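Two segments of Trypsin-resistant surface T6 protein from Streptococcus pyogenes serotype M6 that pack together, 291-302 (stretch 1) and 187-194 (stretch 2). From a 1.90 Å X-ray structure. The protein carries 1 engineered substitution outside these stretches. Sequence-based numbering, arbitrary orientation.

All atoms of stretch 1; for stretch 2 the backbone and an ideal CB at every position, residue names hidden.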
# COMPACT_ATOMS: atom_id res chain seq x y z
N GLY A 291 -3.15 20.87 14.51
CA GLY A 291 -3.63 19.61 15.05
C GLY A 291 -2.61 18.90 15.94
O GLY A 291 -1.85 19.54 16.67
N ASN A 292 -2.64 17.57 15.87
CA ASN A 292 -1.89 16.69 16.74
C ASN A 292 -1.42 15.48 15.95
O ASN A 292 -2.10 15.05 15.02
CB ASN A 292 -2.79 16.14 17.86
CG ASN A 292 -3.50 17.23 18.62
OD1 ASN A 292 -2.89 17.88 19.48
ND2 ASN A 292 -4.78 17.46 18.30
N THR A 293 -0.30 14.92 16.34
CA THR A 293 0.16 13.64 15.82
C THR A 293 -0.91 12.56 15.97
O THR A 293 -1.46 12.36 17.05
CB THR A 293 1.43 13.23 16.58
OG1 THR A 293 2.43 14.24 16.40
CG2 THR A 293 1.98 11.87 16.10
N TYR A 294 -1.22 11.88 14.87
CA TYR A 294 -2.17 10.78 14.90
C TYR A 294 -1.46 9.45 15.11
O TYR A 294 -0.53 9.09 14.36
CB TYR A 294 -2.93 10.71 13.59
CG TYR A 294 -4.08 9.78 13.59
CD1 TYR A 294 -3.92 8.45 13.24
CD2 TYR A 294 -5.36 10.22 13.93
CE1 TYR A 294 -5.00 7.58 13.23
CE2 TYR A 294 -6.44 9.36 13.93
CZ TYR A 294 -6.25 8.04 13.56
OH TYR A 294 -7.31 7.17 13.55
N ASP A 295 -1.92 8.71 16.11
CA ASP A 295 -1.33 7.39 16.39
C ASP A 295 -2.34 6.36 16.85
O ASP A 295 -1.95 5.36 17.45
CB ASP A 295 -0.24 7.55 17.44
CG ASP A 295 -0.77 8.07 18.76
OD1 ASP A 295 -2.02 8.05 18.96
OD2 ASP A 295 0.06 8.49 19.60
N ASN A 296 -3.63 6.59 16.60
CA ASN A 296 -4.63 5.60 16.94
C ASN A 296 -4.45 4.40 16.01
O ASN A 296 -4.57 4.54 14.81
CB ASN A 296 -6.03 6.19 16.77
CG ASN A 296 -7.13 5.23 17.16
OD1 ASN A 296 -7.20 4.09 16.68
ND2 ASN A 296 -8.03 5.70 18.00
N LEU A 297 -4.15 3.22 16.55
CA LEU A 297 -3.87 2.04 15.72
C LEU A 297 -5.10 1.22 15.36
O LEU A 297 -5.00 0.34 14.53
CB LEU A 297 -2.88 1.14 16.43
CG LEU A 297 -1.50 1.72 16.65
CD1 LEU A 297 -0.66 0.64 17.30
CD2 LEU A 297 -0.91 2.18 15.34
N ASP A 298 -6.25 1.52 15.96
CA ASP A 298 -7.48 0.82 15.59
C ASP A 298 -7.93 1.20 14.19
O ASP A 298 -8.58 0.42 13.53
CB ASP A 298 -8.63 1.14 16.55
CG ASP A 298 -8.34 0.67 17.95
OD1 ASP A 298 -7.67 -0.37 18.08
OD2 ASP A 298 -8.75 1.35 18.91
N LYS A 299 -7.61 2.41 13.76
CA LYS A 299 -8.22 2.96 12.59
C LYS A 299 -7.31 4.02 12.02
O LYS A 299 -6.92 4.97 12.71
CB LYS A 299 -9.55 3.60 12.96
CG LYS A 299 -10.35 4.14 11.78
CD LYS A 299 -11.38 5.16 12.25
CE LYS A 299 -11.94 5.99 11.09
NZ LYS A 299 -12.51 5.12 10.02
N LYS A 300 -6.98 3.85 10.74
CA LYS A 300 -6.14 4.82 10.07
C LYS A 300 -6.83 6.18 10.01
O LYS A 300 -8.05 6.26 10.05
CB LYS A 300 -5.73 4.30 8.70
CG LYS A 300 -6.85 4.17 7.72
CD LYS A 300 -6.47 3.16 6.65
CE LYS A 300 -7.61 2.96 5.67
NZ LYS A 300 -7.18 2.09 4.54
N PRO A 301 -6.05 7.25 9.96
CA PRO A 301 -6.65 8.58 10.01
C PRO A 301 -7.39 8.96 8.73
O PRO A 301 -7.11 8.41 7.66
CB PRO A 301 -5.44 9.49 10.20
CG PRO A 301 -4.34 8.76 9.52
CD PRO A 301 -4.59 7.31 9.78
N ASP A 302 -8.32 9.91 8.84
CA ASP A 302 -8.95 10.53 7.67
C ASP A 302 -8.02 11.59 7.09
O ASP A 302 -7.19 12.16 7.80
CB ASP A 302 -10.28 11.15 8.07
CG ASP A 302 -11.24 10.15 8.64
OD1 ASP A 302 -11.39 9.06 8.04
OD2 ASP A 302 -11.82 10.42 9.71
N UNK A 187 6.99 21.02 15.66
CA UNK A 187 5.70 20.73 15.01
C UNK A 187 4.80 19.94 15.94
O UNK A 187 5.27 19.05 16.62
CB UNK A 187 5.91 19.96 13.71
N UNK A 188 3.51 20.28 15.94
CA UNK A 188 2.50 19.59 16.77
C UNK A 188 1.91 18.33 16.10
O UNK A 188 1.40 17.45 16.79
CB UNK A 188 1.36 20.56 17.10
N UNK A 189 1.97 18.27 14.76
CA UNK A 189 1.52 17.10 14.03
C UNK A 189 2.70 16.45 13.29
O UNK A 189 3.12 16.90 12.19
CB UNK A 189 0.41 17.48 13.05
N UNK A 190 3.28 15.42 13.91
CA UNK A 190 4.37 14.68 13.29
C UNK A 190 3.92 13.27 12.90
O UNK A 190 4.66 12.32 13.10
CB UNK A 190 5.57 14.61 14.24
N UNK A 191 2.73 13.15 12.35
CA UNK A 191 2.17 11.86 11.99
C UNK A 191 3.12 11.13 11.02
O UNK A 191 3.59 11.71 10.02
CB UNK A 191 0.78 12.04 11.37
N UNK A 192 3.42 9.88 11.36
CA UNK A 192 4.19 8.94 10.52
C UNK A 192 3.50 7.60 10.68
O UNK A 192 3.79 6.89 11.64
CB UNK A 192 5.67 8.87 10.91
N UNK A 193 2.59 7.25 9.78
CA UNK A 193 1.65 6.15 10.02
C UNK A 193 1.49 5.26 8.78
O UNK A 193 1.10 5.74 7.72
CB UNK A 193 0.29 6.71 10.44
N UNK A 194 1.75 3.96 8.94
CA UNK A 194 1.75 3.01 7.81
C UNK A 194 0.63 1.96 7.94
O UNK A 194 0.36 1.44 9.04
CB UNK A 194 3.11 2.31 7.72

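At position 187 the CA-to-CB bond points sideways, and nothing of stretch 1 lies within 5.5 Å of the ideal CB. Stretch 1 therefore sets no requirement, and many residues would do. The deposited residue is Ala 187, which makes no contact.

Position 188 also points sideways. Its ideal CB lies 3.4 Å from Gly 291 O, beside exposed backbone. A small or branched apolar residue would fit, as would a donor such as serine or threonine. The residue is Val 188. Its CG2 comes to 3.1 Å from Gly 291 O, a tight approach. The backbone carbonyl does not depend on the side chain: Val 188 O accepts a weak hydrogen bond from Thr 293 N at 3.1 Å, and a CA-H...O contact from Asn 292 CA at 3.4 Å.

At position 189 the ideal CB is 4.0 Å from Asn 292 C. The backbone of stretch 1 runs alongside, so a modest polar side chain is plausible, though apolar ones are not excluded. The residue is Asn 189, with chi1 t. Asn 189 OD1 accepts from the backbone N of position 191, at 3.2 Å.

At position 190 the ideal CB is 3.8 Å from Thr 293 OG1. The visible backbone already meets that hydroxyl, so most side chains, long or short, would do, but not proline, which has no N-H to donate. The residue is Lys 190, whose end leads away. Lys 190 N donates to Thr 293 OG1 at 2.9 Å, with a nearly straight angle of 167°.

At position 191 the ideal CB is 4.0 Å from Tyr 294 N, a donor that a short acceptor could reach. Serine, threonine, asparagine or aspartate would suit. The residue is Thr 191. Its OG1 accepts from Tyr 294 N at 2.8 Å and 174°, while Thr 191 OG1 donates to Asn 189 OD1 at 2.7 Å.

Position 192 has no stretch 1 atom near its ideal CB, so its side chain is unconstrained here. It is Val 192. A water accepts from Val 192 N at 3.0 Å and donates to Tyr 294 O at 2.6 Å.

Position 193 points toward stretch 1, into a space lined by Tyr 294, Leu 297, Lys 300 and Pro 301, with backbone carbonyls beyond. A large side chain is favoured, especially an aromatic with a polar tip. It is Tyr 193. Pro 301 CD sits over one ring face, 4.0 Å from Tyr 193 CE1. Tyr 193 OH donates to Asn 296 O at 2.7 Å.

Position 194 is out of reach of stretch 1, which leaves the choice open. It is Val 194.

Stretch 2 (187-194) AVNKTVYV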
# COMPACT_ATOMS: atom_id res chain seq x y z
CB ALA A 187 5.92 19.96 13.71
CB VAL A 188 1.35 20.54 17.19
CG1 VAL A 188 1.87 21.56 18.21
CG2 VAL A 188 0.71 21.24 15.98
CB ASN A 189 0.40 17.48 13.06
CG ASN A 189 -0.26 16.28 12.43
OD1 ASN A 189 0.25 15.16 12.48
ND2 ASN A 189 -1.41 16.51 11.83
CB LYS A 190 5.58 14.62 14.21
CG LYS A 190 6.14 15.97 14.60
CD LYS A 190 7.30 15.84 15.56
CE LYS A 190 8.19 17.06 15.45
NZ LYS A 190 9.43 17.03 16.27
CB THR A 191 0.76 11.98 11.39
OG1 THR A 191 -0.17 12.48 12.36
CG2 THR A 191 0.26 10.64 10.89
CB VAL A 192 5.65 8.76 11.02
CG1 VAL A 192 6.43 7.83 10.09
CG2 VAL A 192 6.37 10.07 11.16
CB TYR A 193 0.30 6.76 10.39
CG TYR A 193 -0.76 5.85 10.94
CD1 TYR A 193 -1.40 4.92 10.14
CD2 TYR A 193 -1.20 5.99 12.26
CE1 TYR A 193 -2.41 4.11 10.63
CE2 TYR A 193 -2.20 5.19 12.77
CZ TYR A 193 -2.81 4.26 11.94
OH TYR A 193 -3.80 3.47 12.44
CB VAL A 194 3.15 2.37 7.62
CG1 VAL A 194 3.14 1.35 6.47
CG2 VAL A 194 4.19 3.45 7.37
O HOH W 1 1.99 8.72 13.78
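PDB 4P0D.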